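ORF10 (Moritella marina, PDB 6RIW) forms the ketosynthase and chain length factor didomain of a polyunsaturated fatty acid synthase, and probably extends acyl chains by condensation on acyl carrier protein. Local coordinates at residues T820-A825 / C877-L882; V800-S805 / N812-A817; I847-L852 / I866-L871. All blocks are in the same frame, centred on the assembly; numbering follows the deposited sequence.

Overall arrangement
The three contacts illustrate how layers of a thiolase-like fold are fastened together in the second ketosynthase-type domain, probably the chain length factor. Interactions 1 and 2 lie on the face of the sheet covered by helix 808-821, their centres about 9 Å apart; Tyr822 CD2 of the first packs on Val800 CG2 of the second at 3.5 Å. Interaction 3 brings in helix 841-854, centred about 10 Å from the centre of interaction 1 and 13 Å from that of interaction 2. Strand 865-870 lies between strands 797-801 and 876-884, and a salt bridge joins Glu801 OE1 to Lys848 NZ at 2.9 Å. All three contacts lie away from the magnesium site at Met1 and Lys286.

Interaction 1: T820-A825 / C877-L882; sequences TLYPSA and CAHLIL
Tyr822 and His879 meet beneath the outer helical layer of a thiolase-like fold, where the end of helix 808-821 faces strand 876-884 of the core sheet. The polar part of the contact is one hydrogen bond, 2.7 Å between Tyr822 OH and His879 NE2, in which either group could be the donor. The side chains approach from opposite directions, Tyr822 CG lying anti to the carbonyl carbon (chi1 -54°) to send the ring toward the strand, and they bridge backbones whose nearest CA atoms, those of Tyr822 and Ile881, stay 12.7 Å apart. Asn869 OD1 bonds the other ring nitrogen, His879 ND1, and the imidazole is thereby fixed in rotation from both sides.

As aromatic groups the pair meets rim to rim, with planes only 12° apart and neither ring over the other's face.

Among apolar contacts, Leu787 of helix 776-790 and Val797 of strand 797-801 pack on the tyrosine, the first residue to leave the helix, where a type I turn begins, closed by Ala825 N on Tyr822 O. Against one face of the phenol ring, toward its rim, lies Leu821 CB, 3.6 Å above the plane, while Ile881 CD1 comes within 4.3 Å of Tyr822 OH.

Interaction 2: V800-S805 / N812-A817; sequences VEAHAS and NAEKTA
The carboxylate of Glu814 grips two successive backbone amides across this contact. His803 N donates to Glu814 OE2 over 2.8 Å, at an N-H...O angle of 150°, and Ala804 N donates to Glu814 OE1 over the same 2.8 Å but straighter, at 166°. Both oxygens use their syn lone pairs, so the carboxylate serves as a two-pronged acceptor for the bend that follows strand 797-801. Each oxygen has a second donor: a water gives a bond to OE1 while accepting one from Ser805 N, and Asn869 ND2, from the neighbouring strand, binds OE2. Four bonds thus satisfy a buried acid, an environment likely to stabilise its ionised form.

The glutamate chain runs extended beyond CG (chi2 -169°), which carries its head from the helix to the loop. Around the polar centre the packing is close, with His803 CB 3.3 Å and Ala802 CB 3.8 Å from Glu814 OE2. Ile779 of helix 776-790 and Leu734 of a loop also touch the glutamate.

Such a grip joins the loop leaving the first strand to the helix of the beta-alpha-beta unit 797-801, 808-821 and 826-828, at an EAHAS sequence resembling the loop that carries a catalytic histidine in active ketosynthases.

Interaction 3: I847-L852 / I866-L871; sequences IKTALL and IAINGL
Thr849 points from helix 841-854 onto Ile866 and Ile868 of strand 865-870, joining the buried helical layer of a thiolase-like fold to one of the sheets that enclose it. These three residues account for most of the 174 Å² buried between the segments, and no hydrogen bond crosses. The two isoleucines, separated by one residue, share a face of the strand, while Ala867 between them points away from the helix, toward the opposite layer.

Thr849 divides its two branches between the isoleucines. With chi1 at -60°, its methyl CG2 is anti to the backbone N and meets the CG2 methyl of Ile866 tip to tip at 3.6 Å, with Ile866 CB at 3.8 Å. The threonine hydroxyl side turns instead to Ile868. Its polar need is met within the helix, where OG1 is hydrogen-bonded to Ser845 O, so the contact with the strand can be wholly one of van der Waals packing. Glu801 and Leu882, from the strands flanking 865-870, also touch Thr849.

On its other side the same helix presents Ile847, Ala850 and Leu851 to Met474 of strand 469-478, which makes it a layer between two sets of strands. Ile868 reaches toward the helix with its CG1 branch extended (chi2 180°), bringing CD1 to 3.6 Å from Thr849 OG1 and 3.9 Å from Thr849 CB.

Interaction 1: T820-A825 / C877-L882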
loop_
_atom_site.group_PDB
_atom_site.type_symbol
_atom_site.label_atom_id
_atom_site.label_comp_id
_atom_site.label_asym_id
_atom_site.label_seq_id
_atom_site.Cartn_x
_atom_site.Cartn_y
_atom_site.Cartn_z
ATOM N N THR A 820 -26.773 2.633 23.560
ATOM C CA THR A 820 -26.411 2.362 24.948
ATOM C C THR A 820 -25.375 3.356 25.462
ATOM O O THR A 820 -25.496 3.868 26.581
ATOM C CB THR A 820 -25.878 0.936 25.065
ATOM O OG1 THR A 820 -26.893 0.027 24.614
ATOM C CG2 THR A 820 -25.496 0.611 26.492
ATOM N N LEU A 821 -24.339 3.619 24.662
ATOM C CA LEU A 821 -23.309 4.578 25.050
ATOM C C LEU A 821 -23.873 5.984 25.158
ATOM O O LEU A 821 -23.550 6.724 26.094
ATOM C CB LEU A 821 -22.175 4.568 24.021
ATOM C CG LEU A 821 -21.208 3.394 24.125
ATOM C CD1 LEU A 821 -20.437 3.184 22.812
ATOM C CD2 LEU A 821 -20.244 3.607 25.288
ATOM N N TYR A 822 -24.706 6.366 24.202
ATOM C CA TYR A 822 -25.088 7.755 23.971
ATOM C C TYR A 822 -26.601 7.843 23.827
ATOM O O TYR A 822 -27.114 8.184 22.751
ATOM C CB TYR A 822 -24.411 8.291 22.710
ATOM C CG TYR A 822 -22.903 8.151 22.644
ATOM C CD1 TYR A 822 -22.086 8.864 23.514
ATOM C CD2 TYR A 822 -22.288 7.346 21.666
ATOM C CE1 TYR A 822 -20.697 8.775 23.441
ATOM C CE2 TYR A 822 -20.900 7.236 21.594
ATOM C CZ TYR A 822 -20.108 7.972 22.479
ATOM O OH TYR A 822 -18.728 7.895 22.430
ATOM N N PRO A 823 -27.352 7.555 24.900
ATOM C CA PRO A 823 -28.817 7.420 24.757
ATOM C C PRO A 823 -29.525 8.693 24.336
ATOM O O PRO A 823 -30.596 8.614 23.723
ATOM C CB PRO A 823 -29.268 6.962 26.156
ATOM C CG PRO A 823 -28.201 7.423 27.064
ATOM C CD PRO A 823 -26.905 7.309 26.276
ATOM N N SER A 824 -28.958 9.863 24.611
ATOM C CA SER A 824 -29.608 11.111 24.246
ATOM C C SER A 824 -29.090 11.712 22.940
ATOM O O SER A 824 -29.587 12.764 22.522
ATOM C CB SER A 824 -29.468 12.124 25.396
ATOM O OG SER A 824 -28.151 12.630 25.479
ATOM N N ALA A 825 -28.143 11.067 22.260
ATOM C CA ALA A 825 -27.547 11.644 21.060
ATOM C C ALA A 825 -28.199 11.090 19.796
ATOM O O ALA A 825 -28.480 9.894 19.706
ATOM C CB ALA A 825 -26.042 11.373 21.034
ATOM N N CYS A 877 -12.304 -1.789 16.005
ATOM C CA CYS A 877 -13.217 -0.675 16.140
ATOM C C CYS A 877 -12.399 0.579 16.420
ATOM O O CYS A 877 -11.528 0.571 17.296
ATOM C CB CYS A 877 -14.215 -0.922 17.267
ATOM S SG CYS A 877 -15.247 0.533 17.508
ATOM N N ALA A 878 -12.660 1.633 15.663
ATOM C CA ALA A 878 -12.098 2.949 15.910
ATOM C C ALA A 878 -13.189 3.843 16.481
ATOM O O ALA A 878 -14.354 3.755 16.075
ATOM C CB ALA A 878 -11.526 3.569 14.621
ATOM N N HIS A 879 -12.820 4.687 17.436
ATOM C CA HIS A 879 -13.755 5.672 17.971
ATOM C C HIS A 879 -13.038 7.004 18.140
ATOM O O HIS A 879 -11.935 7.050 18.703
ATOM C CB HIS A 879 -14.340 5.201 19.310
ATOM C CG HIS A 879 -15.739 5.686 19.570
ATOM N ND1 HIS A 879 -16.859 5.098 19.011
ATOM C CD2 HIS A 879 -16.194 6.694 20.355
ATOM C CE1 HIS A 879 -17.940 5.736 19.433
ATOM N NE2 HIS A 879 -17.564 6.707 20.253
ATOM N N LEU A 880 -13.655 8.077 17.648
ATOM C CA LEU A 880 -13.037 9.398 17.680
ATOM C C LEU A 880 -13.969 10.379 18.367
ATOM O O LEU A 880 -15.194 10.268 18.260
ATOM C CB LEU A 880 -12.740 9.938 16.279
ATOM C CG LEU A 880 -11.712 9.195 15.442
ATOM C CD1 LEU A 880 -12.357 8.010 14.757
ATOM C CD2 LEU A 880 -11.132 10.151 14.386
ATOM N N ILE A 881 -13.379 11.362 19.036
ATOM C CA ILE A 881 -14.125 12.499 19.576
ATOM C C ILE A 881 -13.588 13.757 18.911
ATOM O O ILE A 881 -12.386 14.025 18.976
ATOM C CB ILE A 881 -13.984 12.617 21.106
ATOM C CG1 ILE A 881 -14.457 11.345 21.821
ATOM C CG2 ILE A 881 -14.717 13.864 21.581
ATOM C CD1 ILE A 881 -15.963 11.016 21.594
ATOM N N LEU A 882 -14.468 14.520 18.271
ATOM C CA LEU A 882 -14.117 15.806 17.690
ATOM C C LEU A 882 -14.875 16.894 18.438
ATOM O O LEU A 882 -15.970 16.649 18.956
ATOM C CB LEU A 882 -14.485 15.875 16.202
ATOM C CG LEU A 882 -13.445 15.308 15.235
ATOM C CD1 LEU A 882 -13.317 13.777 15.411
ATOM C CD2 LEU A 882 -13.812 15.684 13.806
#

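Interaction 2: V800-S805 / N812-A817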
loop_
_atom_site.group_PDB
_atom_site.type_symbol
_atom_site.label_atom_id
_atom_site.label_comp_id
_atom_site.label_asym_id
_atom_site.label_seq_id
_atom_site.Cartn_x
_atom_site.Cartn_y
_atom_site.Cartn_z
ATOM N N VAL A 800 -23.761 11.511 17.097
ATOM C CA VAL A 800 -22.912 10.357 16.831
ATOM C C VAL A 800 -22.894 10.134 15.332
ATOM O O VAL A 800 -23.955 10.024 14.705
ATOM C CB VAL A 800 -23.411 9.085 17.546
ATOM C CG1 VAL A 800 -22.465 7.917 17.255
ATOM C CG2 VAL A 800 -23.502 9.319 19.023
ATOM N N GLU A 801 -21.693 10.075 14.767
ATOM C CA GLU A 801 -21.502 9.769 13.349
ATOM C C GLU A 801 -21.229 8.273 13.274
ATOM O O GLU A 801 -20.112 7.817 13.513
ATOM C CB GLU A 801 -20.371 10.621 12.769
ATOM C CG GLU A 801 -19.939 10.268 11.358
ATOM C CD GLU A 801 -20.951 10.654 10.297
ATOM O OE1 GLU A 801 -21.906 11.416 10.615
ATOM O OE2 GLU A 801 -20.777 10.180 9.136
ATOM N N ALA A 802 -22.268 7.491 13.016
ATOM C CA ALA A 802 -22.095 6.043 12.982
ATOM C C ALA A 802 -21.379 5.626 11.701
ATOM O O ALA A 802 -21.426 6.325 10.685
ATOM C CB ALA A 802 -23.456 5.342 13.061
ATOM N N HIS A 803 -20.705 4.478 11.758
ATOM C CA HIS A 803 -20.154 3.891 10.539
ATOM C C HIS A 803 -21.271 3.617 9.532
ATOM O O HIS A 803 -21.180 4.016 8.367
ATOM C CB HIS A 803 -19.388 2.609 10.907
ATOM C CG HIS A 803 -18.618 2.003 9.778
ATOM N ND1 HIS A 803 -17.627 2.681 9.091
ATOM C CD2 HIS A 803 -18.687 0.769 9.218
ATOM C CE1 HIS A 803 -17.135 1.894 8.147
ATOM N NE2 HIS A 803 -17.753 0.727 8.209
ATOM N N ALA A 804 -22.348 2.965 9.990
ATOM C CA ALA A 804 -23.573 2.720 9.215
ATOM C C ALA A 804 -23.273 2.227 7.794
ATOM O O ALA A 804 -23.747 2.780 6.802
ATOM C CB ALA A 804 -24.447 3.966 9.179
ATOM N N SER A 805 -22.462 1.178 7.705
ATOM C CA SER A 805 -22.001 0.694 6.408
ATOM C C SER A 805 -23.123 0.080 5.589
ATOM O O SER A 805 -23.053 0.074 4.354
ATOM C CB SER A 805 -20.911 -0.357 6.610
ATOM O OG SER A 805 -21.442 -1.472 7.322
ATOM N N ASN A 812 -25.727 -3.954 12.966
ATOM C CA ASN A 812 -26.378 -4.505 14.155
ATOM C C ASN A 812 -25.517 -4.322 15.398
ATOM O O ASN A 812 -26.044 -4.044 16.485
ATOM C CB ASN A 812 -26.722 -5.982 13.946
ATOM C CG ASN A 812 -27.846 -6.181 12.927
ATOM O OD1 ASN A 812 -28.580 -5.246 12.598
ATOM N ND2 ASN A 812 -27.949 -7.385 12.393
ATOM N N ALA A 813 -24.190 -4.434 15.268
ATOM C CA ALA A 813 -23.337 -4.154 16.419
ATOM C C ALA A 813 -23.461 -2.693 16.847
ATOM O O ALA A 813 -23.492 -2.388 18.049
ATOM C CB ALA A 813 -21.876 -4.521 16.118
ATOM N N GLU A 814 -23.560 -1.777 15.884
ATOM C CA GLU A 814 -23.720 -0.367 16.236
ATOM C C GLU A 814 -25.101 -0.074 16.818
ATOM O O GLU A 814 -25.222 0.789 17.696
ATOM C CB GLU A 814 -23.473 0.524 15.020
ATOM C CG GLU A 814 -21.999 0.577 14.578
ATOM C CD GLU A 814 -21.771 1.679 13.537
ATOM O OE1 GLU A 814 -22.438 1.623 12.474
ATOM O OE2 GLU A 814 -20.930 2.591 13.787
ATOM N N LYS A 815 -26.144 -0.763 16.337
ATOM C CA LYS A 815 -27.482 -0.566 16.902
ATOM C C LYS A 815 -27.526 -0.968 18.365
ATOM O O LYS A 815 -28.321 -0.426 19.141
ATOM C CB LYS A 815 -28.520 -1.369 16.120
ATOM C CG LYS A 815 -29.142 -0.652 14.962
ATOM C CD LYS A 815 -30.097 -1.596 14.209
ATOM C CE LYS A 815 -31.097 -2.234 15.163
ATOM N NZ LYS A 815 -31.893 -3.312 14.493
ATOM N N THR A 816 -26.693 -1.921 18.755
ATOM C CA THR A 816 -26.615 -2.327 20.148
ATOM C C THR A 816 -25.787 -1.324 20.954
ATOM O O THR A 816 -26.256 -0.786 21.961
ATOM C CB THR A 816 -26.031 -3.754 20.221
ATOM O OG1 THR A 816 -26.935 -4.671 19.578
ATOM C CG2 THR A 816 -25.787 -4.215 21.655
ATOM N N ALA A 817 -24.581 -1.002 20.479
ATOM C CA ALA A 817 -23.623 -0.264 21.303
ATOM C C ALA A 817 -23.896 1.240 21.366
ATOM O O ALA A 817 -23.770 1.845 22.441
ATOM C CB ALA A 817 -22.205 -0.515 20.774
HETATM O O HOH W 1 -22.080 -0.178 10.361
#

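Interaction 3: I847-L852 / I866-L871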
loop_
_atom_site.group_PDB
_atom_site.type_symbol
_atom_site.label_atom_id
_atom_site.label_comp_id
_atom_site.label_asym_id
_atom_site.label_seq_id
_atom_site.Cartn_x
_atom_site.Cartn_y
_atom_site.Cartn_z
ATOM N N ILE A 847 -14.771 14.853 7.774
ATOM C CA ILE A 847 -15.019 16.155 7.157
ATOM C C ILE A 847 -16.462 16.614 7.385
ATOM O O ILE A 847 -16.700 17.795 7.691
ATOM C CB ILE A 847 -14.655 16.117 5.665
ATOM C CG1 ILE A 847 -13.123 16.026 5.555
ATOM C CG2 ILE A 847 -15.209 17.380 4.924
ATOM C CD1 ILE A 847 -12.609 16.059 4.123
ATOM N N LYS A 848 -17.446 15.707 7.243
ATOM C CA LYS A 848 -18.816 16.060 7.627
ATOM C C LYS A 848 -18.856 16.613 9.051
ATOM O O LYS A 848 -19.470 17.658 9.319
ATOM C CB LYS A 848 -19.748 14.848 7.542
ATOM C CG LYS A 848 -21.116 15.117 8.207
ATOM C CD LYS A 848 -22.029 13.884 8.242
ATOM C CE LYS A 848 -23.226 14.067 9.188
ATOM N NZ LYS A 848 -24.048 12.826 9.287
ATOM N N THR A 849 -18.233 15.886 9.977
ATOM C CA THR A 849 -18.275 16.252 11.391
ATOM C C THR A 849 -17.555 17.570 11.635
ATOM O O THR A 849 -18.061 18.442 12.361
ATOM C CB THR A 849 -17.655 15.133 12.223
ATOM O OG1 THR A 849 -18.389 13.915 12.021
ATOM C CG2 THR A 849 -17.643 15.476 13.712
ATOM N N ALA A 850 -16.379 17.748 11.022
ATOM C CA ALA A 850 -15.658 19.013 11.182
ATOM C C ALA A 850 -16.445 20.193 10.614
ATOM O O ALA A 850 -16.446 21.278 11.206
ATOM C CB ALA A 850 -14.284 18.926 10.523
ATOM N N LEU A 851 -17.120 20.010 9.469
ATOM C CA LEU A 851 -17.917 21.113 8.916
ATOM C C LEU A 851 -19.074 21.472 9.843
ATOM O O LEU A 851 -19.359 22.659 10.054
ATOM C CB LEU A 851 -18.432 20.764 7.512
ATOM C CG LEU A 851 -17.441 20.696 6.329
ATOM C CD1 LEU A 851 -18.109 20.118 5.055
ATOM C CD2 LEU A 851 -16.803 22.064 6.005
ATOM N N LEU A 852 -19.748 20.464 10.414
ATOM C CA LEU A 852 -20.859 20.725 11.327
ATOM C C LEU A 852 -20.391 21.456 12.574
ATOM O O LEU A 852 -21.046 22.396 13.031
ATOM C CB LEU A 852 -21.530 19.416 11.744
ATOM C CG LEU A 852 -22.386 18.682 10.702
ATOM C CD1 LEU A 852 -23.123 17.513 11.379
ATOM C CD2 LEU A 852 -23.367 19.625 10.018
ATOM N N ILE A 866 -18.688 15.615 19.181
ATOM C CA ILE A 866 -19.338 14.598 18.358
ATOM C C ILE A 866 -18.451 13.359 18.332
ATOM O O ILE A 866 -17.228 13.467 18.199
ATOM C CB ILE A 866 -19.622 15.122 16.936
ATOM C CG1 ILE A 866 -20.688 16.225 16.983
ATOM C CG2 ILE A 866 -20.072 13.968 15.979
ATOM C CD1 ILE A 866 -20.941 16.874 15.625
ATOM N N ALA A 867 -19.059 12.188 18.515
ATOM C CA ALA A 867 -18.349 10.924 18.435
ATOM C C ALA A 867 -18.484 10.352 17.027
ATOM O O ALA A 867 -19.552 10.451 16.408
ATOM C CB ALA A 867 -18.896 9.928 19.460
ATOM N N ILE A 868 -17.395 9.756 16.530
ATOM C CA ILE A 868 -17.386 9.017 15.268
ATOM C C ILE A 868 -16.984 7.581 15.567
ATOM O O ILE A 868 -16.005 7.346 16.284
ATOM C CB ILE A 868 -16.408 9.638 14.251
ATOM C CG1 ILE A 868 -16.637 11.153 14.134
ATOM C CG2 ILE A 868 -16.494 8.897 12.885
ATOM C CD1 ILE A 868 -15.667 11.849 13.120
ATOM N N ASN A 869 -17.711 6.624 14.985
ATOM C CA ASN A 869 -17.400 5.210 15.127
ATOM C C ASN A 869 -16.976 4.632 13.780
ATOM O O ASN A 869 -17.452 5.061 12.730
ATOM C CB ASN A 869 -18.612 4.442 15.680
ATOM C CG ASN A 869 -18.228 3.106 16.287
ATOM O OD1 ASN A 869 -17.355 3.032 17.154
ATOM N ND2 ASN A 869 -18.863 2.032 15.813
ATOM N N GLY A 870 -16.045 3.679 13.817
ATOM C CA GLY A 870 -15.547 3.028 12.618
ATOM C C GLY A 870 -15.378 1.532 12.792
ATOM O O GLY A 870 -14.900 1.075 13.839
ATOM N N LEU A 871 -15.817 0.760 11.787
ATOM C CA LEU A 871 -15.643 -0.681 11.731
ATOM C C LEU A 871 -15.100 -1.009 10.354
ATOM O O LEU A 871 -15.062 -0.153 9.469
ATOM C CB LEU A 871 -16.960 -1.452 11.979
ATOM C CG LEU A 871 -17.633 -1.202 13.339
ATOM C CD1 LEU A 871 -19.026 -1.836 13.366
ATOM C CD2 LEU A 871 -16.782 -1.788 14.464
#